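PDB 2IRX: multifunctional non-homologous end joining DNA repair protein LigD from Mycobacterium tuberculosis, which probably works with Ku to repair DNA double-strand breaks by end joining, its polymerase domain, the part in this chain, filling gaps before ligation. Local coordinates for residues A[52-57]-A[69-74]; A[110-115]-A[239-244]; A[136-141]-A[232-237]. One frame throughout, in Å; residues are numbered along the deposited sequence.

Contact 1 (A[52-57]-A[69-74]); sequences ATRKRW and KQLALS. With GTP (guanosine-5'-triphosphate), chain C.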
loop_
_atom_site.group_PDB
_atom_site.type_symbol
_atom_site.label_atom_id
_atom_site.label_comp_id
_atom_site.label_asym_id
_atom_site.label_seq_id
_atom_site.Cartn_x
_atom_site.Cartn_y
_atom_site.Cartn_z
ATOM N N ALA A 52 -0.101 5.347 -10.013
ATOM C CA ALA A 52 0.266 5.844 -8.684
ATOM C C ALA A 52 -0.569 7.073 -8.298
ATOM O O ALA A 52 -0.523 8.103 -8.978
ATOM C CB ALA A 52 1.771 6.190 -8.640
ATOM N N THR A 53 -1.347 6.917 -7.235
ATOM C CA THR A 53 -2.024 8.017 -6.557
ATOM C C THR A 53 -1.084 8.562 -5.462
ATOM O O THR A 53 -0.526 7.790 -4.675
ATOM C CB THR A 53 -3.369 7.548 -5.958
ATOM O OG1 THR A 53 -4.238 7.123 -7.021
ATOM C CG2 THR A 53 -4.056 8.668 -5.142
ATOM N N ARG A 54 -0.915 9.881 -5.442
ATOM C CA ARG A 54 -0.006 10.575 -4.520
ATOM C C ARG A 54 -0.831 11.262 -3.426
ATOM O O ARG A 54 -1.622 12.211 -3.701
ATOM C CB ARG A 54 0.840 11.628 -5.274
ATOM C CG ARG A 54 1.910 11.105 -6.266
ATOM C CD ARG A 54 1.338 10.767 -7.668
ATOM N NE ARG A 54 0.751 11.944 -8.302
ATOM C CZ ARG A 54 -0.352 11.941 -9.047
ATOM N NH1 ARG A 54 -1.012 10.806 -9.258
ATOM N NH2 ARG A 54 -0.807 13.087 -9.585
ATOM N N LYS A 55 -0.660 10.818 -2.188
ATOM C CA LYS A 55 -1.157 11.609 -1.069
ATOM C C LYS A 55 -0.054 12.577 -0.596
ATOM O O LYS A 55 0.993 12.161 -0.040
ATOM C CB LYS A 55 -1.689 10.733 0.058
ATOM C CG LYS A 55 -2.661 11.464 1.001
ATOM C CD LYS A 55 -3.396 10.479 1.922
ATOM C CE LYS A 55 -4.287 11.247 2.923
ATOM N NZ LYS A 55 -5.121 10.297 3.791
ATOM N N ARG A 56 -0.322 13.866 -0.801
ATOM C CA ARG A 56 0.666 14.912 -0.597
ATOM C C ARG A 56 0.401 15.779 0.625
ATOM O O ARG A 56 -0.740 16.133 0.923
ATOM C CB ARG A 56 0.795 15.802 -1.851
ATOM C CG ARG A 56 1.145 14.974 -3.153
ATOM C CD ARG A 56 1.071 15.895 -4.383
ATOM N NE ARG A 56 2.036 16.993 -4.302
ATOM C CZ ARG A 56 2.009 18.097 -5.059
ATOM N NH1 ARG A 56 1.053 18.282 -5.991
ATOM N NH2 ARG A 56 2.958 19.021 -4.892
ATOM N N TRP A 57 1.484 16.103 1.328
ATOM C CA TRP A 57 1.474 17.046 2.447
ATOM C C TRP A 57 2.533 18.132 2.160
ATOM O O TRP A 57 3.636 18.098 2.730
ATOM C CB TRP A 57 1.850 16.305 3.735
ATOM C CG TRP A 57 0.762 15.492 4.416
ATOM C CD1 TRP A 57 -0.011 15.890 5.491
ATOM C CD2 TRP A 57 0.392 14.125 4.141
ATOM N NE1 TRP A 57 -0.847 14.858 5.885
ATOM C CE2 TRP A 57 -0.626 13.769 5.075
ATOM C CE3 TRP A 57 0.797 13.177 3.188
ATOM C CZ2 TRP A 57 -1.241 12.499 5.078
ATOM C CZ3 TRP A 57 0.180 11.901 3.197
ATOM C CH2 TRP A 57 -0.824 11.584 4.134
ATOM N N LYS A 69 -4.825 12.328 -7.849
ATOM C CA LYS A 69 -4.894 11.242 -8.838
ATOM C C LYS A 69 -4.434 11.747 -10.195
ATOM O O LYS A 69 -3.413 11.290 -10.732
ATOM C CB LYS A 69 -6.323 10.686 -8.920
ATOM C CG LYS A 69 -6.825 10.031 -7.605
ATOM C CD LYS A 69 -8.287 9.590 -7.734
ATOM C CE LYS A 69 -8.787 9.024 -6.383
ATOM N NZ LYS A 69 -10.273 8.685 -6.427
ATOM N N GLN A 70 -5.179 12.713 -10.744
ATOM C CA GLN A 70 -4.805 13.364 -12.002
ATOM C C GLN A 70 -3.374 13.912 -11.989
ATOM O O GLN A 70 -2.942 14.612 -11.051
ATOM C CB GLN A 70 -5.800 14.482 -12.373
ATOM C CG GLN A 70 -5.399 15.255 -13.651
ATOM C CD GLN A 70 -5.545 14.423 -14.922
ATOM O OE1 GLN A 70 -6.396 13.532 -15.006
ATOM N NE2 GLN A 70 -4.711 14.718 -15.920
ATOM N N LEU A 71 -2.653 13.599 -13.061
ATOM C CA LEU A 71 -1.315 14.134 -13.267
ATOM C C LEU A 71 -1.390 15.599 -13.752
ATOM O O LEU A 71 -2.096 15.926 -14.735
ATOM C CB LEU A 71 -0.553 13.239 -14.266
ATOM C CG LEU A 71 0.957 13.362 -14.355
ATOM C CD1 LEU A 71 1.634 13.282 -12.967
ATOM C CD2 LEU A 71 1.560 12.328 -15.348
ATOM N N ALA A 72 -0.692 16.497 -13.061
ATOM C CA ALA A 72 -0.635 17.897 -13.481
ATOM C C ALA A 72 -0.058 18.089 -14.877
ATOM O O ALA A 72 0.796 17.329 -15.302
ATOM C CB ALA A 72 0.158 18.744 -12.490
ATOM N N LEU A 73 -0.526 19.143 -15.559
ATOM C CA LEU A 73 0.009 19.581 -16.842
ATOM C C LEU A 73 1.520 19.855 -16.767
ATOM O O LEU A 73 2.251 19.572 -17.715
ATOM C CB LEU A 73 -0.748 20.843 -17.310
ATOM C CG LEU A 73 -0.423 21.454 -18.680
ATOM C CD1 LEU A 73 -1.031 20.609 -19.813
ATOM C CD2 LEU A 73 -0.870 22.935 -18.791
ATOM N N SER A 74 1.979 20.359 -15.621
ATOM C CA SER A 74 3.403 20.677 -15.401
ATOM C C SER A 74 4.309 19.464 -15.140
ATOM O O SER A 74 5.543 19.600 -15.090
ATOM C CB SER A 74 3.541 21.651 -14.236
ATOM O OG SER A 74 2.991 21.060 -13.078
HETATM P PG GTP C . -4.673 2.231 9.015
HETATM O O1G GTP C . -3.759 1.154 9.461
HETATM O O2G GTP C . -6.082 1.714 8.809
HETATM O O3G GTP C . -4.627 3.429 9.924
HETATM O O3B GTP C . -4.025 2.744 7.615
HETATM P PB GTP C . -4.486 2.434 6.111
HETATM O O1B GTP C . -5.048 1.058 5.958
HETATM O O2B GTP C . -3.332 2.611 5.202
HETATM O O3A GTP C . -5.700 3.451 5.932
HETATM P PA GTP C . -5.872 4.816 5.096
HETATM O O1A GTP C . -4.549 5.500 4.867
HETATM O O2A GTP C . -6.864 5.623 5.902
HETATM O "O5'" GTP C . -6.511 4.337 3.719
HETATM C "C5'" GTP C . -7.725 3.580 3.644
HETATM C "C4'" GTP C . -8.245 3.595 2.200
HETATM O "O4'" GTP C . -8.472 4.912 1.696
HETATM C "C3'" GTP C . -7.266 2.957 1.233
HETATM O "O3'" GTP C . -8.072 2.399 0.230
HETATM C "C2'" GTP C . -6.485 4.149 0.658
HETATM O "O2'" GTP C . -5.871 4.001 -0.616
HETATM C "C1'" GTP C . -7.551 5.232 0.637
HETATM N N9 GTP C . -7.155 6.602 1.009
HETATM C C8 GTP C . -6.228 7.026 1.927
HETATM N N7 GTP C . -6.295 8.374 1.974
HETATM C C5 GTP C . -7.277 8.796 1.133
HETATM C C6 GTP C . -7.780 10.065 0.816
HETATM O O6 GTP C . -7.302 11.079 1.332
HETATM N N1 GTP C . -8.834 10.165 -0.089
HETATM C C2 GTP C . -9.385 9.039 -0.678
HETATM N N2 GTP C . -10.384 9.168 -1.562
HETATM N N3 GTP C . -8.875 7.779 -0.362
HETATM C C4 GTP C . -7.835 7.678 0.535
HETATM O O HOH W 1 0.430 15.878 -10.589
#

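Contact 2 (A[110-115]-A[239-244]); sequences ALEVHV and TTIAPY. With GTP (guanosine-5'-triphosphate), chain C.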
loop_
_atom_site.group_PDB
_atom_site.type_symbol
_atom_site.label_atom_id
_atom_site.label_comp_id
_atom_site.label_asym_id
_atom_site.label_seq_id
_atom_site.Cartn_x
_atom_site.Cartn_y
_atom_site.Cartn_z
ATOM N N ALA A 110 4.937 13.830 -1.761
ATOM C CA ALA A 110 3.976 12.750 -1.862
ATOM C C ALA A 110 4.426 11.700 -0.869
ATOM O O ALA A 110 5.060 10.695 -1.242
ATOM C CB ALA A 110 3.958 12.165 -3.280
ATOM N N LEU A 111 4.149 11.965 0.418
ATOM C CA LEU A 111 4.597 11.063 1.479
ATOM C C LEU A 111 4.080 9.652 1.247
ATOM O O LEU A 111 4.804 8.682 1.502
ATOM C CB LEU A 111 4.107 11.557 2.849
ATOM C CG LEU A 111 4.647 12.937 3.275
ATOM C CD1 LEU A 111 4.156 13.310 4.698
ATOM C CD2 LEU A 111 6.198 13.016 3.213
ATOM N N GLU A 112 2.829 9.542 0.786
ATOM C CA GLU A 112 2.225 8.227 0.550
ATOM C C GLU A 112 1.966 7.999 -0.934
ATOM O O GLU A 112 1.462 8.895 -1.656
ATOM C CB GLU A 112 0.901 8.066 1.337
ATOM C CG GLU A 112 1.042 8.360 2.844
ATOM C CD GLU A 112 -0.173 7.995 3.657
ATOM O OE1 GLU A 112 -1.240 7.734 3.051
ATOM O OE2 GLU A 112 -0.059 7.939 4.911
ATOM N N VAL A 113 2.295 6.792 -1.368
ATOM C CA VAL A 113 2.027 6.341 -2.724
ATOM C C VAL A 113 1.001 5.208 -2.594
ATOM O O VAL A 113 1.236 4.207 -1.877
ATOM C CB VAL A 113 3.320 5.832 -3.431
ATOM C CG1 VAL A 113 2.971 5.247 -4.812
ATOM C CG2 VAL A 113 4.398 6.961 -3.508
ATOM N N HIS A 114 -0.148 5.415 -3.222
ATOM C CA HIS A 114 -1.258 4.442 -3.194
ATOM C C HIS A 114 -1.471 3.832 -4.596
ATOM O O HIS A 114 -1.437 4.550 -5.598
ATOM C CB HIS A 114 -2.538 5.090 -2.675
ATOM C CG HIS A 114 -2.462 5.527 -1.237
ATOM N ND1 HIS A 114 -3.210 4.939 -0.237
ATOM C CD2 HIS A 114 -1.724 6.499 -0.635
ATOM C CE1 HIS A 114 -2.945 5.525 0.919
ATOM N NE2 HIS A 114 -2.039 6.474 0.708
ATOM N N VAL A 115 -1.707 2.520 -4.653
ATOM C CA VAL A 115 -1.889 1.812 -5.946
ATOM C C VAL A 115 -3.014 0.763 -5.862
ATOM O O VAL A 115 -3.320 0.247 -4.744
ATOM C CB VAL A 115 -0.563 1.119 -6.444
ATOM C CG1 VAL A 115 0.546 2.151 -6.752
ATOM C CG2 VAL A 115 -0.057 0.077 -5.411
ATOM N N THR A 239 -7.739 1.710 -4.101
ATOM C CA THR A 239 -6.277 1.649 -3.939
ATOM C C THR A 239 -5.944 1.160 -2.523
ATOM O O THR A 239 -6.826 1.058 -1.687
ATOM C CB THR A 239 -5.607 3.059 -4.163
ATOM O OG1 THR A 239 -6.193 4.026 -3.277
ATOM C CG2 THR A 239 -5.734 3.528 -5.639
ATOM N N THR A 240 -4.680 0.824 -2.298
ATOM C CA THR A 240 -4.129 0.550 -0.977
ATOM C C THR A 240 -2.722 1.120 -1.020
ATOM O O THR A 240 -2.039 1.037 -2.057
ATOM C CB THR A 240 -4.100 -0.979 -0.650
ATOM O OG1 THR A 240 -5.450 -1.510 -0.760
ATOM C CG2 THR A 240 -3.568 -1.215 0.782
ATOM N N ILE A 241 -2.279 1.683 0.099
ATOM C CA ILE A 241 -0.920 2.224 0.178
ATOM C C ILE A 241 0.107 1.165 -0.285
ATOM O O ILE A 241 -0.010 -0.039 0.058
ATOM C CB ILE A 241 -0.583 2.765 1.583
ATOM C CG1 ILE A 241 0.632 3.715 1.503
ATOM C CG2 ILE A 241 -0.371 1.592 2.627
ATOM C CD1 ILE A 241 0.815 4.530 2.767
ATOM N N ALA A 242 1.094 1.606 -1.068
ATOM C CA ALA A 242 2.175 0.713 -1.548
ATOM C C ALA A 242 3.073 0.217 -0.400
ATOM O O ALA A 242 3.447 1.001 0.470
ATOM C CB ALA A 242 3.034 1.423 -2.624
ATOM N N PRO A 243 3.449 -1.080 -0.426
ATOM C CA PRO A 243 4.530 -1.550 0.451
ATOM C C PRO A 243 5.751 -0.615 0.358
ATOM O O PRO A 243 6.083 -0.136 -0.737
ATOM C CB PRO A 243 4.855 -2.948 -0.113
ATOM C CG PRO A 243 3.474 -3.419 -0.607
ATOM C CD PRO A 243 2.892 -2.170 -1.251
ATOM N N TYR A 244 6.357 -0.328 1.504
ATOM C CA TYR A 244 7.520 0.573 1.632
ATOM C C TYR A 244 7.171 2.085 1.599
ATOM O O TYR A 244 8.008 2.921 1.889
ATOM C CB TYR A 244 8.630 0.223 0.614
ATOM C CG TYR A 244 9.194 -1.158 0.791
ATOM C CD1 TYR A 244 10.068 -1.446 1.847
ATOM C CD2 TYR A 244 8.889 -2.172 -0.113
ATOM C CE1 TYR A 244 10.608 -2.746 2.018
ATOM C CE2 TYR A 244 9.426 -3.476 0.036
ATOM C CZ TYR A 244 10.280 -3.747 1.105
ATOM O OH TYR A 244 10.819 -5.013 1.273
HETATM P PG GTP C . -4.673 2.231 9.015
HETATM O O1G GTP C . -3.759 1.154 9.461
HETATM O O2G GTP C . -6.082 1.714 8.809
HETATM O O3G GTP C . -4.627 3.429 9.924
HETATM O O3B GTP C . -4.025 2.744 7.615
HETATM P PB GTP C . -4.486 2.434 6.111
HETATM O O1B GTP C . -5.048 1.058 5.958
HETATM O O2B GTP C . -3.332 2.611 5.202
HETATM O O3A GTP C . -5.700 3.451 5.932
HETATM P PA GTP C . -5.872 4.816 5.096
HETATM O O1A GTP C . -4.549 5.500 4.867
HETATM O O2A GTP C . -6.864 5.623 5.902
HETATM O "O5'" GTP C . -6.511 4.337 3.719
HETATM C "C5'" GTP C . -7.725 3.580 3.644
HETATM C "C4'" GTP C . -8.245 3.595 2.200
HETATM O "O4'" GTP C . -8.472 4.912 1.696
HETATM C "C3'" GTP C . -7.266 2.957 1.233
HETATM O "O3'" GTP C . -8.072 2.399 0.230
HETATM C "C2'" GTP C . -6.485 4.149 0.658
HETATM O "O2'" GTP C . -5.871 4.001 -0.616
HETATM C "C1'" GTP C . -7.551 5.232 0.637
HETATM N N9 GTP C . -7.155 6.602 1.009
HETATM C C8 GTP C . -6.228 7.026 1.927
HETATM N N7 GTP C . -6.295 8.374 1.974
HETATM C C5 GTP C . -7.277 8.796 1.133
HETATM C C6 GTP C . -7.780 10.065 0.816
HETATM O O6 GTP C . -7.302 11.079 1.332
HETATM N N1 GTP C . -8.834 10.165 -0.089
HETATM C C2 GTP C . -9.385 9.039 -0.678
HETATM N N2 GTP C . -10.384 9.168 -1.562
HETATM N N3 GTP C . -8.875 7.779 -0.362
HETATM C C4 GTP C . -7.835 7.678 0.535
#

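Contact 3 (A[136-141]-A[232-237]); sequences RLVFDL and SQNSGS. With MN (manganese (II) ion), chain B; GTP (guanosine-5'-triphosphate), chain C.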
loop_
_atom_site.group_PDB
_atom_site.type_symbol
_atom_site.label_atom_id
_atom_site.label_comp_id
_atom_site.label_asym_id
_atom_site.label_seq_id
_atom_site.Cartn_x
_atom_site.Cartn_y
_atom_site.Cartn_z
ATOM N N ARG A 136 -2.606 -9.528 -7.395
ATOM C CA ARG A 136 -2.555 -9.941 -6.002
ATOM C C ARG A 136 -3.886 -9.607 -5.349
ATOM O O ARG A 136 -4.611 -8.735 -5.841
ATOM C CB ARG A 136 -1.382 -9.262 -5.273
ATOM C CG ARG A 136 -1.437 -7.739 -5.249
ATOM C CD ARG A 136 -0.055 -7.128 -5.068
ATOM N NE ARG A 136 -0.184 -5.693 -4.874
ATOM C CZ ARG A 136 0.750 -4.790 -5.158
ATOM N NH1 ARG A 136 1.934 -5.155 -5.650
ATOM N NH2 ARG A 136 0.488 -3.499 -4.944
ATOM N N LEU A 137 -4.195 -10.302 -4.253
ATOM C CA LEU A 137 -5.281 -9.889 -3.351
ATOM C C LEU A 137 -4.692 -9.026 -2.230
ATOM O O LEU A 137 -3.537 -9.224 -1.807
ATOM C CB LEU A 137 -5.974 -11.087 -2.679
ATOM C CG LEU A 137 -6.505 -12.255 -3.494
ATOM C CD1 LEU A 137 -6.824 -13.427 -2.567
ATOM C CD2 LEU A 137 -7.719 -11.813 -4.281
ATOM N N VAL A 138 -5.478 -8.079 -1.752
ATOM C CA VAL A 138 -5.136 -7.345 -0.534
ATOM C C VAL A 138 -6.284 -7.388 0.493
ATOM O O VAL A 138 -7.465 -7.310 0.135
ATOM C CB VAL A 138 -4.720 -5.847 -0.829
ATOM C CG1 VAL A 138 -5.908 -4.988 -1.301
ATOM C CG2 VAL A 138 -4.047 -5.181 0.428
ATOM N N PHE A 139 -5.895 -7.467 1.763
ATOM C CA PHE A 139 -6.816 -7.353 2.888
ATOM C C PHE A 139 -6.299 -6.243 3.783
ATOM O O PHE A 139 -5.112 -6.191 4.129
ATOM C CB PHE A 139 -6.900 -8.668 3.666
ATOM C CG PHE A 139 -7.473 -9.812 2.870
ATOM C CD1 PHE A 139 -8.845 -10.110 2.937
ATOM C CD2 PHE A 139 -6.646 -10.593 2.077
ATOM C CE1 PHE A 139 -9.396 -11.180 2.173
ATOM C CE2 PHE A 139 -7.167 -11.680 1.329
ATOM C CZ PHE A 139 -8.547 -11.963 1.381
ATOM N N ASP A 140 -7.206 -5.352 4.138
ATOM C CA ASP A 140 -6.922 -4.207 4.969
ATOM C C ASP A 140 -7.568 -4.498 6.336
ATOM O O ASP A 140 -8.793 -4.505 6.479
ATOM C CB ASP A 140 -7.476 -2.947 4.271
ATOM C CG ASP A 140 -7.275 -1.666 5.083
ATOM O OD1 ASP A 140 -6.565 -1.686 6.105
ATOM O OD2 ASP A 140 -7.822 -0.603 4.680
ATOM N N LEU A 141 -6.736 -4.761 7.337
ATOM C CA LEU A 141 -7.252 -5.115 8.671
ATOM C C LEU A 141 -7.182 -3.896 9.594
ATOM O O LEU A 141 -6.077 -3.421 9.917
ATOM C CB LEU A 141 -6.435 -6.264 9.296
ATOM C CG LEU A 141 -6.760 -7.724 8.913
ATOM C CD1 LEU A 141 -6.725 -7.971 7.406
ATOM C CD2 LEU A 141 -5.839 -8.709 9.640
ATOM N N SER A 232 -12.705 -4.889 0.352
ATOM C CA SER A 232 -13.237 -4.112 -0.761
ATOM C C SER A 232 -12.178 -3.398 -1.598
ATOM O O SER A 232 -12.498 -2.926 -2.691
ATOM C CB SER A 232 -14.307 -3.112 -0.288
ATOM O OG SER A 232 -13.706 -2.050 0.457
ATOM N N GLN A 233 -10.932 -3.328 -1.108
ATOM C CA GLN A 233 -9.877 -2.621 -1.839
ATOM C C GLN A 233 -9.353 -3.479 -2.974
ATOM O O GLN A 233 -8.497 -3.055 -3.739
ATOM C CB GLN A 233 -8.762 -2.136 -0.908
ATOM C CG GLN A 233 -9.166 -0.942 -0.070
ATOM C CD GLN A 233 -8.363 -0.801 1.213
ATOM O OE1 GLN A 233 -7.135 -0.861 1.192
ATOM N NE2 GLN A 233 -9.053 -0.563 2.336
ATOM N N ASN A 234 -9.914 -4.680 -3.103
ATOM C CA ASN A 234 -9.719 -5.454 -4.340
ATOM C C ASN A 234 -10.529 -4.955 -5.524
ATOM O O ASN A 234 -10.322 -5.409 -6.657
ATOM C CB ASN A 234 -10.006 -6.928 -4.097
ATOM C CG ASN A 234 -9.048 -7.512 -3.108
ATOM O OD1 ASN A 234 -7.861 -7.757 -3.420
ATOM N ND2 ASN A 234 -9.530 -7.691 -1.890
ATOM N N SER A 235 -11.463 -4.053 -5.258
ATOM C CA SER A 235 -12.208 -3.414 -6.333
ATOM C C SER A 235 -11.243 -2.660 -7.268
ATOM O O SER A 235 -10.304 -2.033 -6.801
ATOM C CB SER A 235 -13.266 -2.471 -5.777
ATOM O OG SER A 235 -13.724 -1.606 -6.803
ATOM N N GLY A 236 -11.511 -2.710 -8.578
ATOM C CA GLY A 236 -10.663 -2.062 -9.572
ATOM C C GLY A 236 -10.546 -0.555 -9.380
ATOM O O GLY A 236 -9.571 0.051 -9.808
ATOM N N SER A 237 -11.556 0.051 -8.753
ATOM C CA SER A 237 -11.589 1.494 -8.547
ATOM C C SER A 237 -11.002 1.923 -7.194
ATOM O O SER A 237 -10.977 3.118 -6.878
ATOM C CB SER A 237 -13.033 2.012 -8.685
ATOM O OG SER A 237 -13.848 1.400 -7.712
HETATM MN MN MN B . -6.539 0.115 7.374
HETATM P PG GTP C . -4.673 2.231 9.015
HETATM O O1G GTP C . -3.759 1.154 9.461
HETATM O O2G GTP C . -6.082 1.714 8.809
HETATM O O3G GTP C . -4.627 3.429 9.924
HETATM O O3B GTP C . -4.025 2.744 7.615
HETATM P PB GTP C . -4.486 2.434 6.111
HETATM O O1B GTP C . -5.048 1.058 5.958
HETATM O O2B GTP C . -3.332 2.611 5.202
HETATM O O3A GTP C . -5.700 3.451 5.932
HETATM P PA GTP C . -5.872 4.816 5.096
HETATM O O1A GTP C . -4.549 5.500 4.867
HETATM O O2A GTP C . -6.864 5.623 5.902
HETATM O "O5'" GTP C . -6.511 4.337 3.719
HETATM C "C5'" GTP C . -7.725 3.580 3.644
HETATM C "C4'" GTP C . -8.245 3.595 2.200
HETATM O "O4'" GTP C . -8.472 4.912 1.696
HETATM C "C3'" GTP C . -7.266 2.957 1.233
HETATM O "O3'" GTP C . -8.072 2.399 0.230
HETATM C "C2'" GTP C . -6.485 4.149 0.658
HETATM O "O2'" GTP C . -5.871 4.001 -0.616
HETATM C "C1'" GTP C . -7.551 5.232 0.637
HETATM N N9 GTP C . -7.155 6.602 1.009
HETATM C C8 GTP C . -6.228 7.026 1.927
HETATM N N7 GTP C . -6.295 8.374 1.974
HETATM C C5 GTP C . -7.277 8.796 1.133
HETATM C C6 GTP C . -7.780 10.065 0.816
HETATM O O6 GTP C . -7.302 11.079 1.332
HETATM N N1 GTP C . -8.834 10.165 -0.089
HETATM C C2 GTP C . -9.385 9.039 -0.678
HETATM N N2 GTP C . -10.384 9.168 -1.562
HETATM N N3 GTP C . -8.875 7.779 -0.362
HETATM C C4 GTP C . -7.835 7.678 0.535
HETATM O O HOH W 2 -7.066 -7.860 -6.043
HETATM O O HOH W 3 -9.249 -5.206 0.521
HETATM O O HOH W 4 -8.250 1.218 6.636
HETATM O O HOH W 5 -4.743 -1.301 8.395
#

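Contact 1 (A[52-57]-A[69-74])
Arg54 reaches from strand 53-56 to the backbone of Lys69 and Gln70, a buried polar contact in which an arginine binds carbonyls of the loop that leaves strand 66-68 in the primase-polymerase domain. Its chain bends at chi2 (83°) and chi3 (61°), which folds the guanidinium back beside its own strand. NH1 gives a nearly straight bond to Lys69 O at 2.9 Å and a more bent one to Ala52 O at 2.8 Å, both acceptors lying in the guanidinium plane. NH2 bonds Gln70 O at 3.0 Å, approaching from above that carbonyl's plane. Three carbonyls, a salt bridge from NH2 to Glu68 and a water hold the group's rotation, with Leu71 CD1 over one face. The water also accepts from Ala72 N, extending the grip down the loop. Thr53 and Lys69 run side by side, Lys69 CG lying 3.9 Å from Thr53 OG1. From the same strand Lys55 extends to the guanine, NZ bonding GTP N7 at 2.9 Å, in agreement with its probable role in substrate binding. The start of the loop, Lys69 and Gln70, belongs to a probable DNA-binding region and packs against strand 90-95, while Trp104 of helix 99-107 touches both Arg54 and Leu71.

Contact 2 (A[110-115]-A[239-244])
Backbone hydrogen bonds join Val113 to Ala242 and Val115 to Thr240, pairing strand 112-115 with the short strand 240-241. Val115 and Thr240 form an antiparallel hydrogen-bonded pair, Val115 N to Thr240 O at 3.0 Å and Thr240 N to Val115 O at 2.9 Å. Ala242 N adds an almost straight bond of 2.7 Å to Val113 O. His114 and Ile241 are the intervening non-hydrogen-bonded pair, with their side chains on the nucleotide's face of the sheet.

Apolar packing follows from that pairing. Ile241 CB sits over one face of the His114 imidazole, a CH-pi contact 4.0 Å from the ring centroid. With CG1 anti to the backbone N (chi1 -162°), Ile241 runs on past the ring and sets CD1 against Glu112, 3.7 Å from its CD. Phe67 meets His114 edge-to-face. Strand 240-241 is an outermost strand of this four-stranded antiparallel sheet; on the other side of strand 112-115, Leu111 and Glu112 both face Lys55 of strand 53-56, a classic beta bulge.

Polar bonds turn this edge into a ribose site. His114 NE2 donates to Glu112 OE1 at 2.8 Å, in the ring plane but on the anti side of the carboxylate; this orients ND1 toward GTP O2', 2.8 Å away. Thr239 OG1 meets the same O2' at 2.7 Å, and GTP O3' donates to Thr239 O. Glu112 OE2 in turn has Arg247 as a salt-bridge partner and Gly248 N as a donor, so a second shell holds the carboxylate that positions the histidine.

Contact 3 (A[136-141]-A[232-237])
Asn234 and Gln233 use their side-chain amides to tie a 3-10 turn, residues 232-234, to strand 129-143. Asn234 spans the backbone of Val138 with a pair of bonds: OD1 accepts from Val138 N at 2.9 Å along a nearly straight line (167°), while ND2 donates to Val138 O, also at 2.9 Å but more bent, that oxygen lying 30° out of the amide plane. ND2 has a second acceptor in Trp231 O, which sets which end of the amide is oxygen and which nitrogen.

Gln233 NE2 reaches Asp140 OD2 at 2.6 Å, a short bond on the anti lone pair, with the carboxylate and amide planes 70° apart. Asp230 accepts from the same nitrogen and Thr240 bonds OE1, fixing the amide's orientation beside the ribose, with Gln233 CD 3.4 Å from GTP O3'.

Asp140 opens the DxD pattern of this polymerase, and its other oxygen is a metal ligand: OD1 binds manganese at 2.2 Å. Asp142 also binds the ion, which further takes O2G and O1B of GTP and two waters. Gln233 thus holds the Asp140 oxygen that does not coordinate manganese, and a metal-bound water donates to that same oxygen.

Water extends the polar network. One donates to both Arg136 O and Asn234 OD1; another links Val138 O to Gln233 N.

Apolar contact is slight: Val138 CG1 lies 4.1 Å from Gln233 CB. Helix 192-209 packs on Asn234 through Thr196 and Ala199.

In the fold
The three contacts meet different parts of one GTP: contact 1 supplies Lys55 at the base, contact 2 the ribose-binding His114 and Thr239, and contact 3 Asp140, a ligand of the manganese that also binds beta- and gamma-phosphate oxygens. Contacts 1 and 2, with centres about 12 Å apart, share a sheet, Thr53 O lying 2.8 Å from His114 N and Lys55 N 2.9 Å from Glu112 O. Contacts 2 and 3, centres about 13 Å apart, meet where Thr240 OG1 lies 2.7 Å from Gln233 OE1, joining the ribose site to the metal site. Contacts 1 and 3, centres about 21 Å apart, do not touch, though both reach the nucleotide.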